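Local coordinates for similarities with probable monooxygenase (Photorhabdus luminescens, PDB 4HB9), which binds flavin-adenine dinucleotide and is probably a flavin-dependent monooxygenase of the aromatic-ring-hydroxylase type, at residues L297-M302 and I320-M326. Numbering follows the deposited sequence. Where two conformers were deposited one is given.
With FAD (flavin-adenine dinucleotide), chain B.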
ATOM      1  N   LEU A 297       6.275 -12.641   3.867  1.00 22.05           N
ATOM      2  CA  LEU A 297       6.974 -11.428   3.436  1.00 24.40           C
ATOM      3  C   LEU A 297       8.182 -11.166   4.313  1.00 21.73           C
ATOM      4  O   LEU A 297       8.082 -11.218   5.541  1.00 20.43           O
ATOM      5  CB  LEU A 297       6.072 -10.197   3.564  1.00 28.00           C
ATOM      6  CG  LEU A 297       4.825 -10.035   2.710  1.00 35.18           C
ATOM      7  CD1 LEU A 297       4.171  -8.715   3.098  1.00 38.58           C
ATOM      8  CD2 LEU A 297       5.187 -10.044   1.224  1.00 38.12           C
ATOM      9  N   HIS A 298       9.309 -10.860   3.687  1.00 21.15           N
ATOM     10  CA  HIS A 298      10.501 -10.410   4.414  1.00 20.48           C
ATOM     11  C   HIS A 298      10.494  -8.887   4.421  1.00 21.98           C
ATOM     12  O   HIS A 298      10.318  -8.266   3.379  1.00 20.80           O
ATOM     13  CB  HIS A 298      11.784 -10.944   3.751  1.00 21.44           C
ATOM     14  CG  HIS A 298      11.909 -12.429   3.808  1.00 21.73           C
ATOM     15  ND1 HIS A 298      11.842 -13.133   4.989  1.00 21.03           N
ATOM     16  CD2 HIS A 298      12.090 -13.348   2.827  1.00 22.40           C
ATOM     17  CE1 HIS A 298      11.976 -14.421   4.733  1.00 22.88           C
ATOM     18  NE2 HIS A 298      12.136 -14.575   3.430  1.00 22.84           N
ATOM     19  N   LEU A 299      10.628  -8.270   5.595  1.00 21.07           N
ATOM     20  CA  LEU A 299      10.521  -6.828   5.668  1.00 22.10           C
ATOM     21  C   LEU A 299      11.842  -6.204   5.291  1.00 22.63           C
ATOM     22  O   LEU A 299      12.900  -6.613   5.787  1.00 19.51           O
ATOM     23  CB  LEU A 299      10.101  -6.336   7.046  1.00 23.11           C
ATOM     24  CG  LEU A 299       8.769  -6.889   7.557  1.00 26.15           C
ATOM     25  CD1 LEU A 299       8.415  -6.161   8.843  1.00 27.11           C
ATOM     26  CD2 LEU A 299       7.648  -6.739   6.537  1.00 28.30           C
ATOM     27  N   ARG A 300      11.755  -5.234   4.393  1.00 23.48           N
ATOM     28  CA  ARG A 300      12.895  -4.454   3.954  1.00 26.49           C
ATOM     29  C   ARG A 300      12.600  -2.990   4.228  1.00 27.54           C
ATOM     30  O   ARG A 300      11.432  -2.593   4.352  1.00 28.04           O
ATOM     31  CB  ARG A 300      13.196  -4.747   2.486  1.00 30.32           C
ATOM     32  CG  ARG A 300      13.652  -6.187   2.305  1.00 34.96           C
ATOM     33  CD  ARG A 300      13.936  -6.572   0.869  1.00 40.43           C
ATOM     34  NE  ARG A 300      14.203  -8.013   0.739  1.00 44.31           N
ATOM     35  CZ  ARG A 300      13.293  -8.962   0.488  1.00 46.94           C
ATOM     36  NH1 ARG A 300      12.004  -8.668   0.320  1.00 49.01           N
ATOM     37  NH2 ARG A 300      13.683 -10.232   0.398  1.00 46.38           N
ATOM     38  N   SER A 301      13.648  -2.198   4.418  1.00 24.97           N
ATOM     39  CA  SER A 301      13.463  -0.775   4.691  1.00 26.81           C
ATOM     40  C   SER A 301      14.549  -0.014   3.946  1.00 27.91           C
ATOM     41  O   SER A 301      15.284  -0.606   3.170  1.00 28.32           O
ATOM     42  CB  SER A 301      13.517  -0.511   6.197  1.00 27.80           C
ATOM     43  OG  SER A 301      13.165   0.813   6.536  1.00 27.46           O
HETATM   44  N   MSE A 302      14.665   1.281   4.194  1.00 31.84           N
HETATM   45  CA  MSE A 302      15.684   2.066   3.499  0.50 31.69           C
HETATM   46  C   MSE A 302      16.264   3.066   4.437  1.00 30.53           C
HETATM   47  O   MSE A 302      15.646   3.441   5.436  1.00 27.99           O
HETATM   48  CB  MSE A 302      15.135   2.744   2.248  0.50 34.17           C
HETATM   49  CG  MSE A 302      14.106   3.811   2.582  0.50 36.89           C
HETATM   50 SE   MSE A 302      13.520   4.615   0.890  0.50 44.55          SE
HETATM   51  CE  MSE A 302      11.812   3.653   0.907  0.50 39.77           C
ATOM     52  N   ILE A 320       9.291   5.564  -3.763  1.00 25.78           N
ATOM     53  CA  ILE A 320      10.222   6.306  -2.936  1.00 26.86           C
ATOM     54  C   ILE A 320      10.018   6.098  -1.420  1.00 29.77           C
ATOM     55  O   ILE A 320      10.907   6.451  -0.646  1.00 31.99           O
ATOM     56  CB  ILE A 320      10.196   7.808  -3.360  1.00 26.22           C
ATOM     57  CG1 ILE A 320      11.339   8.592  -2.716  1.00 26.11           C
ATOM     58  CG2 ILE A 320       8.865   8.449  -3.042  1.00 26.57           C
ATOM     59  CD1 ILE A 320      12.722   8.131  -3.122  1.00 28.26           C
ATOM     60  N   HIS A 321       8.899   5.481  -1.012  1.00 30.30           N
ATOM     61  CA  HIS A 321       8.510   5.292   0.404  1.00 35.15           C
ATOM     62  C   HIS A 321       8.655   3.916   1.011  1.00 38.51           C
ATOM     63  O   HIS A 321       8.807   3.803   2.228  1.00 43.70           O
ATOM     64  CB  HIS A 321       7.001   5.528   0.572  1.00 35.57           C
ATOM     65  CG  HIS A 321       6.620   6.944   0.498  1.00 34.66           C
ATOM     66  ND1 HIS A 321       7.205   7.893   1.295  1.00 39.39           N
ATOM     67  CD2 HIS A 321       5.749   7.594  -0.299  1.00 33.81           C
ATOM     68  CE1 HIS A 321       6.690   9.073   1.006  1.00 39.46           C
ATOM     69  NE2 HIS A 321       5.823   8.916   0.028  1.00 35.36           N
ATOM     70  N   ASN A 322       8.472   2.876   0.213  1.00 38.15           N
ATOM     71  CA  ASN A 322       8.306   1.527   0.775  1.00 43.11           C
ATOM     72  C   ASN A 322       8.966   0.514  -0.090  1.00 43.66           C
ATOM     73  O   ASN A 322       8.488   0.247  -1.183  1.00 42.88           O
ATOM     74  CB  ASN A 322       6.824   1.139   0.883  1.00 46.81           C
ATOM     75  CG  ASN A 322       6.231   1.430   2.240  1.00 48.51           C
ATOM     76  OD1 ASN A 322       6.842   1.144   3.264  1.00 52.09           O
ATOM     77  ND2 ASN A 322       5.026   1.999   2.258  1.00 49.76           N
HETATM   78  N   MSE A 323      10.050  -0.062   0.415  1.00 48.99           N
HETATM   79  CA  MSE A 323      10.773  -1.133  -0.278  1.00 56.43           C
HETATM   80  C   MSE A 323      10.050  -2.460  -0.160  1.00 58.32           C
HETATM   81  O   MSE A 323      10.312  -3.370  -0.951  1.00 56.88           O
HETATM   82  CB  MSE A 323      12.208  -1.243   0.264  1.00 57.15           C
HETATM   83  CG  MSE A 323      13.043  -0.016  -0.106  1.00 60.95           C
HETATM   84 SE   MSE A 323      13.176   0.316  -2.061  1.00 68.56          SE
HETATM   85  CE  MSE A 323      13.102  -1.525  -2.762  1.00 67.37           C
ATOM     86  N   THR A 324       9.156  -2.581   0.828  1.00 60.32           N
ATOM     87  CA  THR A 324       8.253  -3.737   0.951  1.00 62.99           C
ATOM     88  C   THR A 324       6.790  -3.287   0.742  1.00 66.21           C
ATOM     89  O   THR A 324       6.297  -2.415   1.471  1.00 62.89           O
ATOM     90  CB  THR A 324       8.352  -4.435   2.345  1.00 60.15           C
ATOM     91  OG1 THR A 324       9.693  -4.407   2.838  1.00 51.21           O
ATOM     92  CG2 THR A 324       7.878  -5.897   2.268  1.00 59.90           C
ATOM     93  N   PRO A 325       6.094  -3.863  -0.258  1.00 73.52           N
ATOM     94  CA  PRO A 325       4.634  -3.671  -0.278  1.00 77.70           C
ATOM     95  C   PRO A 325       4.006  -4.490   0.857  1.00 77.94           C
ATOM     96  O   PRO A 325       3.948  -5.718   0.767  1.00 74.50           O
ATOM     97  CB  PRO A 325       4.220  -4.195  -1.660  1.00 77.68           C
ATOM     98  CG  PRO A 325       5.311  -5.133  -2.073  1.00 77.82           C
ATOM     99  CD  PRO A 325       6.575  -4.684  -1.389  1.00 75.19           C
HETATM  100  N   MSE A 326       3.560  -3.811   1.917  1.00 81.43           N
HETATM  101  CA  MSE A 326       3.305  -4.465   3.209  1.00 84.04           C
HETATM  102  C   MSE A 326       2.151  -3.907   4.003  1.00 83.20           C
HETATM  103  O   MSE A 326       1.461  -2.990   3.558  1.00 80.19           O
HETATM  104  CB  MSE A 326       4.589  -4.272   4.024  1.00 89.68           C
HETATM  105  CG  MSE A 326       4.832  -2.809   4.413  1.00 93.96           C
HETATM  106 SE   MSE A 326       6.327  -2.675   5.692  1.00102.00          SE
HETATM  107  CE  MSE A 326       6.046  -0.802   6.233  1.00 98.46           C
TER
HETATM  108  PA  FAD B 501       0.969   0.564  -6.451  1.00 18.99           P
HETATM  109  O1A FAD B 501      -0.411   0.865  -5.929  1.00 17.00           O
HETATM  110  O2A FAD B 501       1.699  -0.722  -6.261  1.00 17.34           O
HETATM  111  O5B FAD B 501       0.990   0.926  -8.010  1.00 19.33           O
HETATM  112  C5B FAD B 501       2.140   0.740  -8.814  1.00 19.32           C
HETATM  113  C4B FAD B 501       1.616   0.641 -10.233  1.00 19.66           C
HETATM  114  O4B FAD B 501       2.726   0.750 -11.143  1.00 18.75           O
HETATM  115  C3B FAD B 501       0.894  -0.689 -10.530  1.00 19.66           C
HETATM  116  O3B FAD B 501      -0.333  -0.476 -11.230  1.00 18.16           O
HETATM  117  C2B FAD B 501       1.913  -1.421 -11.379  1.00 19.94           C
HETATM  118  O2B FAD B 501       1.379  -2.362 -12.293  1.00 19.53           O
HETATM  119  C1B FAD B 501       2.576  -0.253 -12.123  1.00 18.90           C
HETATM  120  N9A FAD B 501       3.911  -0.511 -12.667  1.00 19.36           N
HETATM  121  C8A FAD B 501       4.963  -1.100 -12.041  1.00 21.62           C
HETATM  122  N7A FAD B 501       6.069  -1.101 -12.840  1.00 22.13           N
HETATM  123  C5A FAD B 501       5.698  -0.506 -13.994  1.00 21.17           C
HETATM  124  C6A FAD B 501       6.391  -0.203 -15.262  1.00 21.46           C
HETATM  125  N6A FAD B 501       7.682  -0.590 -15.372  1.00 21.83           N
HETATM  126  N1A FAD B 501       5.694   0.405 -16.244  1.00 21.02           N
HETATM  127  C2A FAD B 501       4.406   0.778 -16.069  1.00 22.38           C
HETATM  128  N3A FAD B 501       3.705   0.539 -14.942  1.00 20.84           N
HETATM  129  C4A FAD B 501       4.302  -0.095 -13.880  1.00 21.16           C
HETATM  130  N1  FAD B 501      -1.644   0.733   2.810  1.00 22.50           N
HETATM  131  C2  FAD B 501      -2.372   1.490   3.663  1.00 23.92           C
HETATM  132  O2  FAD B 501      -2.209   2.758   3.730  1.00 22.71           O
HETATM  133  N3  FAD B 501      -3.295   0.914   4.456  1.00 21.82           N
HETATM  134  C4  FAD B 501      -3.532  -0.400   4.518  1.00 22.73           C
HETATM  135  O4  FAD B 501      -4.411  -0.853   5.299  1.00 20.78           O
HETATM  136  C4X FAD B 501      -2.753  -1.290   3.653  1.00 22.52           C
HETATM  137  N5  FAD B 501      -2.938  -2.641   3.638  1.00 24.69           N
HETATM  138  C5X FAD B 501      -2.182  -3.413   2.824  1.00 24.66           C
HETATM  139  C6  FAD B 501      -2.341  -4.794   2.814  1.00 24.35           C
HETATM  140  C7  FAD B 501      -1.578  -5.611   1.976  1.00 24.60           C
HETATM  141  C7M FAD B 501      -1.753  -7.117   1.966  1.00 26.16           C
HETATM  142  C8  FAD B 501      -0.572  -5.002   1.089  1.00 25.33           C
HETATM  143  C8M FAD B 501       0.262  -5.857   0.161  1.00 26.77           C
HETATM  144  C9  FAD B 501      -0.408  -3.620   1.094  1.00 25.32           C
HETATM  145  C9A FAD B 501      -1.167  -2.791   1.920  1.00 23.98           C
HETATM  146  N10 FAD B 501      -0.993  -1.389   1.921  1.00 23.38           N
HETATM  147  C10 FAD B 501      -1.762  -0.612   2.780  1.00 22.79           C
HETATM  148  C1' FAD B 501       0.026  -0.717   1.089  1.00 22.72           C
HETATM  149  C2' FAD B 501      -0.529  -0.191  -0.233  1.00 21.11           C
HETATM  150  O2' FAD B 501      -1.264  -1.194  -0.914  1.00 20.88           O
HETATM  151  C3' FAD B 501       0.634   0.268  -1.110  1.00 19.79           C
HETATM  152  O3' FAD B 501       1.557   0.996  -0.300  1.00 21.26           O
HETATM  153  C4' FAD B 501       0.136   1.172  -2.228  1.00 19.01           C
HETATM  154  O4' FAD B 501      -0.409   0.345  -3.240  1.00 18.96           O
HETATM  155  C5' FAD B 501       1.243   2.012  -2.830  1.00 18.62           C
HETATM  156  O5' FAD B 501       0.660   2.799  -3.848  1.00 18.00           O
HETATM  157  P   FAD B 501       1.542   3.086  -5.164  1.00 18.21           P
HETATM  158  O1P FAD B 501       0.609   3.850  -6.073  1.00 17.60           O
HETATM  159  O2P FAD B 501       2.862   3.678  -4.745  1.00 16.96           O
HETATM  160  O3P FAD B 501       1.939   1.680  -5.826  1.00 16.51           O
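The hydroxyl of T324 takes a hydrogen bond from the backbone N-H of R300, with OG1 2.7 Å from R300 N and an N-H...O angle of 158°. R300 O lies 2.9 Å from the same OG1, so the hydroxyl sits against both backbone polar atoms of one edge-strand residue. Strand 295-301 is the outermost of its sheet and bonds through L297, L299 and S301 to strand 179-191, which leaves the backbone N and O of R300 facing the loop. Threonine suits this place because its two branches divide the work: chi1 of -35° sets OG1 beside the backbone N, with CG2 anti to that N. The hydroxyl thus meets R300, while T324 CG2 lies 3.6 Å from H298 O. On the flavin side, where P325 and M326 are poorly ordered, L297 CD1 lies 3.8 Å from P325 O, and L299 CD2 makes a loose apolar contact with M326 SE. Just beyond helix 318-321, selenomethionine M302 reaches M323 in the conformer given, though its methyl position is doubtful. The loop then carries M326 O to about 3.1 Å from C9A of the isoalloxazine, so the contact joins the edge of the mixed sheet to the flavin-binding loop of an FAD-dependent, hydroxylase-like fold.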